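Long-range contacts in superoxide dismutase [Fe] (Sulfolobus acidocaldarius, PDB 1B06), which disproportionates toxic superoxide radicals to hydrogen peroxide and dioxygen at a single iron ion in each subunit: residues 4-9 with 50-55; 36-41 with 79-84; 165-170 with 190-195. One frame throughout, in Å; residues are numbered along the deposited sequence.

Contact 1. Residues 4-9 with 50-55; sequences IQLKRY and DRLEKL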
loop_
_atom_site.group_PDB
_atom_site.type_symbol
_atom_site.label_atom_id
_atom_site.label_comp_id
_atom_site.label_asym_id
_atom_site.label_seq_id
_atom_site.Cartn_x
_atom_site.Cartn_y
_atom_site.Cartn_z
ATOM N N ILE A 4 -0.481 11.324 -32.373
ATOM C CA ILE A 4 -0.020 10.931 -31.045
ATOM C C ILE A 4 -0.041 12.111 -30.080
ATOM O O ILE A 4 0.899 12.906 -30.024
ATOM C CB ILE A 4 1.417 10.358 -31.083
ATOM C CG1 ILE A 4 1.785 9.950 -32.517
ATOM C CG2 ILE A 4 1.535 9.208 -30.090
ATOM C CD1 ILE A 4 2.091 8.475 -32.717
ATOM N N GLN A 5 -1.120 12.221 -29.318
ATOM C CA GLN A 5 -1.250 13.306 -28.363
ATOM C C GLN A 5 -2.268 12.990 -27.278
ATOM O O GLN A 5 -3.360 12.493 -27.552
ATOM C CB GLN A 5 -1.658 14.586 -29.090
ATOM C CG GLN A 5 -1.915 15.770 -28.181
ATOM C CD GLN A 5 -2.285 17.015 -28.960
ATOM O OE1 GLN A 5 -1.447 17.885 -29.199
ATOM N NE2 GLN A 5 -3.546 17.104 -29.366
ATOM N N LEU A 6 -1.890 13.277 -26.038
ATOM C CA LEU A 6 -2.763 13.050 -24.897
ATOM C C LEU A 6 -3.227 14.419 -24.409
ATOM O O LEU A 6 -2.509 15.411 -24.554
ATOM C CB LEU A 6 -2.006 12.323 -23.778
ATOM C CG LEU A 6 -1.319 10.995 -24.122
ATOM C CD1 LEU A 6 -0.397 10.579 -22.989
ATOM C CD2 LEU A 6 -2.366 9.930 -24.361
ATOM N N LYS A 7 -4.431 14.479 -23.851
ATOM C CA LYS A 7 -4.965 15.733 -23.344
ATOM C C LYS A 7 -4.451 15.977 -21.925
ATOM O O LYS A 7 -4.122 15.038 -21.201
ATOM C CB LYS A 7 -6.494 15.690 -23.346
ATOM C CG LYS A 7 -7.150 16.976 -22.863
ATOM C CD LYS A 7 -7.850 17.709 -24.001
ATOM C CE LYS A 7 -8.077 19.181 -23.664
ATOM N NZ LYS A 7 -8.480 19.983 -24.860
ATOM N N ARG A 8 -4.365 17.244 -21.535
ATOM C CA ARG A 8 -3.895 17.591 -20.204
ATOM C C ARG A 8 -5.066 18.009 -19.337
ATOM O O ARG A 8 -6.158 18.263 -19.838
ATOM C CB ARG A 8 -2.878 18.726 -20.280
ATOM C CG ARG A 8 -1.676 18.416 -21.159
ATOM C CD ARG A 8 -0.827 17.293 -20.574
ATOM N NE ARG A 8 0.436 17.126 -21.289
ATOM C CZ ARG A 8 0.552 16.532 -22.473
ATOM N NH1 ARG A 8 -0.521 16.042 -23.079
ATOM N NH2 ARG A 8 1.741 16.434 -23.055
ATOM N N TYR A 9 -4.838 18.081 -18.032
ATOM C CA TYR A 9 -5.890 18.465 -17.099
ATOM C C TYR A 9 -5.896 19.967 -16.869
ATOM O O TYR A 9 -4.860 20.624 -16.964
ATOM C CB TYR A 9 -5.700 17.737 -15.760
ATOM C CG TYR A 9 -5.965 16.251 -15.847
ATOM C CD1 TYR A 9 -7.270 15.757 -15.878
ATOM C CD2 TYR A 9 -4.915 15.342 -15.956
ATOM C CE1 TYR A 9 -7.523 14.393 -16.021
ATOM C CE2 TYR A 9 -5.157 13.976 -16.100
ATOM C CZ TYR A 9 -6.461 13.514 -16.134
ATOM O OH TYR A 9 -6.705 12.174 -16.303
ATOM N N ASP A 50 3.363 14.505 -19.999
ATOM C CA ASP A 50 4.302 14.936 -21.020
ATOM C C ASP A 50 5.315 13.814 -21.255
ATOM O O ASP A 50 5.597 13.447 -22.398
ATOM C CB ASP A 50 5.036 16.200 -20.564
ATOM C CG ASP A 50 4.155 17.430 -20.589
ATOM O OD1 ASP A 50 3.185 17.455 -21.372
ATOM O OD2 ASP A 50 4.431 18.373 -19.822
ATOM N N ARG A 51 5.853 13.270 -20.164
ATOM C CA ARG A 51 6.828 12.189 -20.245
ATOM C C ARG A 51 6.222 10.933 -20.863
ATOM O O ARG A 51 6.844 10.294 -21.711
ATOM C CB ARG A 51 7.380 11.862 -18.857
ATOM C CG ARG A 51 8.648 12.615 -18.522
ATOM C CD ARG A 51 9.128 12.297 -17.120
ATOM N NE ARG A 51 9.979 11.109 -17.074
ATOM C CZ ARG A 51 11.180 11.015 -17.643
ATOM N NH1 ARG A 51 11.685 12.039 -18.314
ATOM N NH2 ARG A 51 11.890 9.897 -17.526
ATOM N N LEU A 52 5.013 10.581 -20.440
ATOM C CA LEU A 52 4.353 9.398 -20.977
ATOM C C LEU A 52 4.130 9.564 -22.481
ATOM O O LEU A 52 4.294 8.623 -23.258
ATOM C CB LEU A 52 3.010 9.164 -20.270
ATOM C CG LEU A 52 2.261 7.870 -20.636
ATOM C CD1 LEU A 52 3.178 6.662 -20.439
ATOM C CD2 LEU A 52 1.014 7.729 -19.771
ATOM N N GLU A 53 3.752 10.770 -22.883
ATOM C CA GLU A 53 3.515 11.060 -24.288
ATOM C C GLU A 53 4.805 10.870 -25.088
ATOM O O GLU A 53 4.800 10.258 -26.159
ATOM C CB GLU A 53 3.016 12.493 -24.437
ATOM C CG GLU A 53 2.426 12.810 -25.783
ATOM C CD GLU A 53 1.940 14.238 -25.867
ATOM O OE1 GLU A 53 2.784 15.153 -25.819
ATOM O OE2 GLU A 53 0.714 14.446 -25.975
ATOM N N LYS A 54 5.906 11.394 -24.561
ATOM C CA LYS A 54 7.207 11.286 -25.217
ATOM C C LYS A 54 7.589 9.822 -25.366
ATOM O O LYS A 54 8.096 9.396 -26.406
ATOM C CB LYS A 54 8.277 11.992 -24.388
ATOM C CG LYS A 54 8.395 13.473 -24.653
ATOM C CD LYS A 54 9.652 14.027 -23.998
ATOM C CE LYS A 54 9.570 15.538 -23.820
ATOM N NZ LYS A 54 9.511 15.928 -22.380
ATOM N N LEU A 55 7.346 9.065 -24.301
ATOM C CA LEU A 55 7.645 7.640 -24.257
ATOM C C LEU A 55 6.875 6.913 -25.352
ATOM O O LEU A 55 7.433 6.083 -26.068
ATOM C CB LEU A 55 7.266 7.089 -22.880
ATOM C CG LEU A 55 7.354 5.604 -22.538
ATOM C CD1 LEU A 55 7.425 5.469 -21.030
ATOM C CD2 LEU A 55 6.141 4.859 -23.063
#

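Contact 2. Residues 36-41 with 79-84; sequences GHHKGY and NGHKLH. With FE (Fe (III) ion), chain G.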
loop_
_atom_site.group_PDB
_atom_site.type_symbol
_atom_site.label_atom_id
_atom_site.label_comp_id
_atom_site.label_asym_id
_atom_site.label_seq_id
_atom_site.Cartn_x
_atom_site.Cartn_y
_atom_site.Cartn_z
ATOM N N GLY A 36 -2.396 25.945 -3.468
ATOM C CA GLY A 36 -1.140 25.248 -3.274
ATOM C C GLY A 36 -1.199 23.782 -3.648
ATOM O O GLY A 36 -0.644 23.369 -4.667
ATOM N N HIS A 37 -1.890 22.998 -2.828
ATOM C CA HIS A 37 -2.005 21.562 -3.046
ATOM C C HIS A 37 -2.724 21.135 -4.328
ATOM O O HIS A 37 -2.143 20.441 -5.162
ATOM C CB HIS A 37 -2.667 20.910 -1.822
ATOM C CG HIS A 37 -1.909 21.122 -0.549
ATOM N ND1 HIS A 37 -0.835 20.339 -0.182
ATOM C CD2 HIS A 37 -2.052 22.043 0.434
ATOM C CE1 HIS A 37 -0.348 20.768 0.969
ATOM N NE2 HIS A 37 -1.069 21.802 1.366
ATOM N N HIS A 38 -3.980 21.538 -4.497
ATOM C CA HIS A 38 -4.720 21.136 -5.687
ATOM C C HIS A 38 -4.001 21.527 -6.976
ATOM O O HIS A 38 -3.834 20.706 -7.875
ATOM C CB HIS A 38 -6.128 21.730 -5.668
ATOM C CG HIS A 38 -7.062 21.104 -6.659
ATOM N ND1 HIS A 38 -8.413 21.370 -6.678
ATOM C CD2 HIS A 38 -6.834 20.252 -7.685
ATOM C CE1 HIS A 38 -8.978 20.710 -7.674
ATOM N NE2 HIS A 38 -8.040 20.023 -8.302
ATOM N N LYS A 39 -3.572 22.780 -7.069
ATOM C CA LYS A 39 -2.870 23.239 -8.260
ATOM C C LYS A 39 -1.653 22.360 -8.521
ATOM O O LYS A 39 -1.331 22.040 -9.659
ATOM C CB LYS A 39 -2.417 24.686 -8.075
ATOM C CG LYS A 39 -1.566 25.219 -9.213
ATOM C CD LYS A 39 -2.232 26.416 -9.879
ATOM C CE LYS A 39 -1.554 27.742 -9.502
ATOM N NZ LYS A 39 -0.640 27.631 -8.321
ATOM N N GLY A 40 -0.973 21.976 -7.452
ATOM C CA GLY A 40 0.208 21.148 -7.590
ATOM C C GLY A 40 -0.067 19.772 -8.165
ATOM O O GLY A 40 0.772 19.215 -8.873
ATOM N N TYR A 41 -1.236 19.215 -7.865
ATOM C CA TYR A 41 -1.589 17.891 -8.369
ATOM C C TYR A 41 -1.856 17.960 -9.864
ATOM O O TYR A 41 -1.552 17.027 -10.597
ATOM C CB TYR A 41 -2.821 17.345 -7.639
ATOM C CG TYR A 41 -2.605 17.060 -6.159
ATOM C CD1 TYR A 41 -1.501 16.323 -5.715
ATOM C CD2 TYR A 41 -3.502 17.538 -5.200
ATOM C CE1 TYR A 41 -1.297 16.073 -4.352
ATOM C CE2 TYR A 41 -3.305 17.294 -3.835
ATOM C CZ TYR A 41 -2.205 16.565 -3.420
ATOM O OH TYR A 41 -2.012 16.345 -2.075
ATOM N N ASN A 79 -5.562 11.296 -9.063
ATOM C CA ASN A 79 -6.547 11.090 -8.009
ATOM C C ASN A 79 -6.555 12.325 -7.105
ATOM O O ASN A 79 -7.612 12.772 -6.665
ATOM C CB ASN A 79 -6.206 9.838 -7.189
ATOM C CG ASN A 79 -6.871 8.581 -7.740
ATOM O OD1 ASN A 79 -8.092 8.531 -7.897
ATOM N ND2 ASN A 79 -6.068 7.558 -8.035
ATOM N N GLY A 80 -5.375 12.875 -6.837
ATOM C CA GLY A 80 -5.295 14.055 -5.998
ATOM C C GLY A 80 -6.132 15.188 -6.572
ATOM O O GLY A 80 -6.831 15.899 -5.850
ATOM N N HIS A 81 -6.063 15.350 -7.887
ATOM C CA HIS A 81 -6.810 16.391 -8.579
ATOM C C HIS A 81 -8.322 16.103 -8.583
ATOM O O HIS A 81 -9.125 16.914 -8.112
ATOM C CB HIS A 81 -6.267 16.526 -10.015
ATOM C CG HIS A 81 -7.273 17.011 -11.013
ATOM N ND1 HIS A 81 -7.908 18.228 -10.902
ATOM C CD2 HIS A 81 -7.749 16.440 -12.146
ATOM C CE1 HIS A 81 -8.733 18.388 -11.921
ATOM N NE2 HIS A 81 -8.656 17.317 -12.691
ATOM N N LYS A 82 -8.702 14.938 -9.094
ATOM C CA LYS A 82 -10.107 14.562 -9.178
ATOM C C LYS A 82 -10.839 14.568 -7.845
ATOM O O LYS A 82 -11.976 15.032 -7.762
ATOM C CB LYS A 82 -10.233 13.187 -9.831
ATOM C CG LYS A 82 -9.664 13.133 -11.251
ATOM C CD LYS A 82 -10.109 11.882 -11.997
ATOM C CE LYS A 82 -9.807 11.996 -13.486
ATOM N NZ LYS A 82 -10.949 12.587 -14.255
ATOM N N LEU A 83 -10.196 14.059 -6.801
ATOM C CA LEU A 83 -10.826 14.009 -5.489
ATOM C C LEU A 83 -11.017 15.396 -4.886
ATOM O O LEU A 83 -12.016 15.651 -4.212
ATOM C CB LEU A 83 -10.004 13.136 -4.542
ATOM C CG LEU A 83 -9.986 11.636 -4.856
ATOM C CD1 LEU A 83 -9.255 10.909 -3.744
ATOM C CD2 LEU A 83 -11.406 11.100 -5.000
ATOM N N HIS A 84 -10.065 16.292 -5.121
ATOM C CA HIS A 84 -10.182 17.645 -4.595
ATOM C C HIS A 84 -11.286 18.387 -5.338
ATOM O O HIS A 84 -12.002 19.200 -4.756
ATOM C CB HIS A 84 -8.854 18.390 -4.736
ATOM C CG HIS A 84 -7.913 18.136 -3.605
ATOM N ND1 HIS A 84 -7.028 17.082 -3.599
ATOM C CD2 HIS A 84 -7.770 18.755 -2.410
ATOM C CE1 HIS A 84 -6.383 17.058 -2.447
ATOM N NE2 HIS A 84 -6.815 18.063 -1.707
HETATM FE FE FE G . -6.383 17.900 0.437
HETATM O O HOH W 1 -5.820 15.917 0.176
#

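Contact 3. Residues 165-170 with 190-195; sequences VILIVD and AWWNVV. With FE (Fe (III) ion), chain G.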
loop_
_atom_site.group_PDB
_atom_site.type_symbol
_atom_site.label_atom_id
_atom_site.label_comp_id
_atom_site.label_asym_id
_atom_site.label_seq_id
_atom_site.Cartn_x
_atom_site.Cartn_y
_atom_site.Cartn_z
ATOM N N VAL A 165 -18.470 8.715 -6.492
ATOM C CA VAL A 165 -18.366 9.277 -5.158
ATOM C C VAL A 165 -19.596 10.143 -4.898
ATOM O O VAL A 165 -19.933 10.998 -5.709
ATOM C CB VAL A 165 -17.099 10.140 -5.043
ATOM C CG1 VAL A 165 -17.041 10.805 -3.681
ATOM C CG2 VAL A 165 -15.867 9.278 -5.276
ATOM N N ILE A 166 -20.267 9.913 -3.773
ATOM C CA ILE A 166 -21.461 10.681 -3.416
ATOM C C ILE A 166 -21.148 11.716 -2.329
ATOM O O ILE A 166 -21.634 12.849 -2.377
ATOM C CB ILE A 166 -22.591 9.756 -2.893
ATOM C CG1 ILE A 166 -22.998 8.752 -3.972
ATOM C CG2 ILE A 166 -23.797 10.586 -2.473
ATOM C CD1 ILE A 166 -23.472 9.397 -5.265
ATOM N N LEU A 167 -20.337 11.308 -1.355
ATOM C CA LEU A 167 -19.939 12.158 -0.234
ATOM C C LEU A 167 -18.454 11.933 0.037
ATOM O O LEU A 167 -17.962 10.814 -0.086
ATOM C CB LEU A 167 -20.762 11.795 1.010
ATOM C CG LEU A 167 -20.612 12.673 2.259
ATOM C CD1 LEU A 167 -21.175 14.057 1.993
ATOM C CD2 LEU A 167 -21.343 12.023 3.430
ATOM N N ILE A 168 -17.734 12.984 0.413
ATOM C CA ILE A 168 -16.306 12.835 0.655
ATOM C C ILE A 168 -15.700 13.855 1.615
ATOM O O ILE A 168 -16.081 15.025 1.619
ATOM C CB ILE A 168 -15.536 12.916 -0.678
ATOM C CG1 ILE A 168 -14.049 12.636 -0.452
ATOM C CG2 ILE A 168 -15.739 14.287 -1.303
ATOM C CD1 ILE A 168 -13.319 12.211 -1.706
ATOM N N VAL A 169 -14.748 13.398 2.424
ATOM C CA VAL A 169 -14.052 14.262 3.375
ATOM C C VAL A 169 -12.558 14.066 3.231
ATOM O O VAL A 169 -12.072 12.933 3.283
ATOM C CB VAL A 169 -14.352 13.930 4.847
ATOM C CG1 VAL A 169 -14.393 15.206 5.645
ATOM C CG2 VAL A 169 -15.623 13.144 4.971
ATOM N N ASP A 170 -11.834 15.165 3.070
ATOM C CA ASP A 170 -10.383 15.122 2.946
ATOM C C ASP A 170 -9.830 14.979 4.352
ATOM O O ASP A 170 -10.201 15.747 5.242
ATOM C CB ASP A 170 -9.868 16.421 2.318
ATOM C CG ASP A 170 -8.394 16.361 1.957
ATOM O OD1 ASP A 170 -7.693 15.394 2.338
ATOM O OD2 ASP A 170 -7.930 17.301 1.281
ATOM N N ALA A 190 -16.909 19.576 12.633
ATOM C CA ALA A 190 -17.174 20.870 12.009
ATOM C C ALA A 190 -17.599 20.709 10.552
ATOM O O ALA A 190 -18.508 21.397 10.080
ATOM C CB ALA A 190 -15.935 21.749 12.078
ATOM N N TRP A 191 -16.929 19.795 9.848
ATOM C CA TRP A 191 -17.194 19.531 8.438
ATOM C C TRP A 191 -18.670 19.258 8.124
ATOM O O TRP A 191 -19.167 19.669 7.077
ATOM C CB TRP A 191 -16.314 18.363 7.965
ATOM C CG TRP A 191 -16.705 17.793 6.624
ATOM C CD1 TRP A 191 -16.510 18.365 5.396
ATOM C CD2 TRP A 191 -17.402 16.563 6.386
ATOM N NE1 TRP A 191 -17.047 17.566 4.412
ATOM C CE2 TRP A 191 -17.600 16.456 4.993
ATOM C CE3 TRP A 191 -17.879 15.541 7.218
ATOM C CZ2 TRP A 191 -18.256 15.367 4.411
ATOM C CZ3 TRP A 191 -18.535 14.457 6.639
ATOM C CH2 TRP A 191 -18.717 14.381 5.249
ATOM N N TRP A 192 -19.372 18.576 9.026
ATOM C CA TRP A 192 -20.787 18.273 8.809
ATOM C C TRP A 192 -21.621 19.537 8.576
ATOM O O TRP A 192 -22.673 19.488 7.934
ATOM C CB TRP A 192 -21.368 17.503 10.004
ATOM C CG TRP A 192 -20.918 16.065 10.100
ATOM C CD1 TRP A 192 -20.079 15.534 11.034
ATOM C CD2 TRP A 192 -21.294 14.980 9.237
ATOM N NE1 TRP A 192 -19.905 14.191 10.809
ATOM C CE2 TRP A 192 -20.639 13.824 9.712
ATOM C CE3 TRP A 192 -22.120 14.873 8.109
ATOM C CZ2 TRP A 192 -20.783 12.572 9.098
ATOM C CZ3 TRP A 192 -22.263 13.627 7.499
ATOM C CH2 TRP A 192 -21.597 12.495 7.997
ATOM N N ASN A 193 -21.148 20.670 9.088
ATOM C CA ASN A 193 -21.867 21.933 8.941
ATOM C C ASN A 193 -21.752 22.589 7.571
ATOM O O ASN A 193 -22.487 23.535 7.276
ATOM C CB ASN A 193 -21.394 22.931 9.997
ATOM C CG ASN A 193 -21.778 22.515 11.392
ATOM O OD1 ASN A 193 -22.952 22.313 11.687
ATOM N ND2 ASN A 193 -20.790 22.377 12.260
ATOM N N VAL A 194 -20.830 22.109 6.738
ATOM C CA VAL A 194 -20.655 22.687 5.408
ATOM C C VAL A 194 -20.884 21.686 4.284
ATOM O O VAL A 194 -20.610 21.978 3.122
ATOM C CB VAL A 194 -19.248 23.306 5.231
ATOM C CG1 VAL A 194 -19.123 24.556 6.085
ATOM C CG2 VAL A 194 -18.169 22.289 5.597
ATOM N N VAL A 195 -21.391 20.509 4.621
ATOM C CA VAL A 195 -21.640 19.495 3.605
ATOM C C VAL A 195 -22.726 19.973 2.650
ATOM O O VAL A 195 -23.769 20.454 3.079
ATOM C CB VAL A 195 -22.078 18.155 4.240
ATOM C CG1 VAL A 195 -22.608 17.225 3.173
ATOM C CG2 VAL A 195 -20.905 17.512 4.952
HETATM FE FE FE G . -6.383 17.900 0.437
HETATM O O HOH W 2 -17.711 17.308 1.540
HETATM O O HOH W 1 -5.820 15.917 0.176
#

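Contact 1. Residues 4-9 with 50-55
Glu53, on helix 27-57, reaches over to the extended N-terminal chain and joins it with both carboxylate oxygens. Its CB lies 4.2 Å from Leu6 CD1. CG stands anti to the backbone N (chi1 -166°), and the extended chain beyond it (chi2 180°) brings the carboxylate beside residues 5-6. There OE2 takes the backbone N-H of Leu6 on its anti lone pair, with Leu6 N at 2.9 Å and the bond nearly straight (168°). The same oxygen rests 3.3 Å from Gln5 CA, and the Gln5 side chain lies alongside, pointing the same way. A salt bridge whose hydrogen bond is weak joins Glu53 OE1 to Arg8 NH2 at 3.2 Å. Arg8 is bent at chi2 and crosses both acids at about a right angle. Asp50, one helical turn before Glu53, offers OD1 to the guanidinium edge: Arg8 NE donates to it at 2.8 Å from above the carboxylate plane, and Arg8 NH2 also lies against OD1, at a very short distance that is doubtful in detail. Leu6 CD1 also meets Leu52 CG at 4.5 Å. The N-terminal chain packs against the second subunit too, Leu6 on Gln112 of that subunit. With both acids ionised, the network would probably carry one negative charge in excess, which the Leu6 N-H and a weak, long pairing of Glu53 with Lys57 would partly offset.

Contact 2. Residues 36-41 with 79-84
Gly80 O, a backbone oxygen of helix 67-89, lies 3.8 Å from Tyr41 CD2 across the contact and is gripped by His84: ND1 donates to it at 2.6 Å, with the oxygen close to the ring plane, and the backbone N of His84 adds a weak bond. This fixes the rotation of the imidazole, whose NE2 binds the iron at 2.2 Å. Tyr41 CE2 approaches His84 CE1 to 3.4 Å, the two side chains crossing at about a right angle, while Gly80 CA lies over one face of the Tyr41 ring. The segments belong to the alpha-hairpin domain of the iron/manganese superoxide dismutases, and their axes pass 8.4 Å apart at -129°. His38 points its ring across to helix 67-89. His84 CB sits over the centre of one face, a CH-pi contact of 3.7 Å to the centroid, and at the edge His38 NE2 shares a hydrogen bond with His81 ND1 (3.2 Å). His38 ND1 is hydrogen-bonded to Trp88 NE1. An alanine in place of His38 would probably leave His81 ND1 and Trp88 NE1 without this mate and open a gap beside His84 CB. His81 NE2 bonds to Glu143 of the second subunit, and Tyr41 OH to His155.

Contact 3. Residues 165-170 with 190-195
The C-terminal domain of iron/manganese superoxide dismutases packs an antiparallel sheet against helices, and here its strand 165-170 meets Trp191 of helix 184-191. A classic beta bulge puts Ile166 and Leu167 both opposite Leu138 of strand 134-140. Val169 sets both methyls on one face of Trp191: CG1 sits over the centre, 3.4 Å from the centroid of the five-membered ring, and CG2 covers the six-membered ring, 3.3 Å from CH2. Val195 CG2 lies against the opposite face, toward the rim, so the indole is held between two valines. Leu167 CG, anti to the backbone N (chi1 -173°), is thereby put at the indole edge, 3.9 Å from Trp191 CH2, and Leu167 CD1 touches Val195 CG1 at 3.7 Å. Phe119 and Phe123 of helix 116-129 also pack on Leu167. One residue after Val169, Asp170 binds the iron through OD2 at 1.9 Å, while its backbone O is hydrogen-bonded to Tyr187 OH. The polar edge of the indole is satisfied by a water near the ring plane, which accepts from Trp191 NE1 at 3.0 Å and donates to Ile168 O at 2.8 Å.

How the contacts relate
Contacts 2 and 3 meet at the iron, their centres about 17 Å apart: His84 of contact 2 and Asp170 of contact 3 bring ligands from the alpha-hairpin and C-terminal domains to one ion, with His84 NE2 and Asp170 OD2 3.3 Å apart. His33, His174 and a water shared by both contacts complete the site. A second, apolar touch joins Leu83 CD2 to Ile168 CD1 at 4.0 Å. Contact 1 lies farther along helix 27-57, which it shares with contact 2, and reaches that contact through Tyr9, whose CD1 is 3.8 Å from His81 NE2. Both face the second subunit. Contacts 1 and 3 lie on opposite sides of the chain's centre, nearest atoms about 15 Å apart.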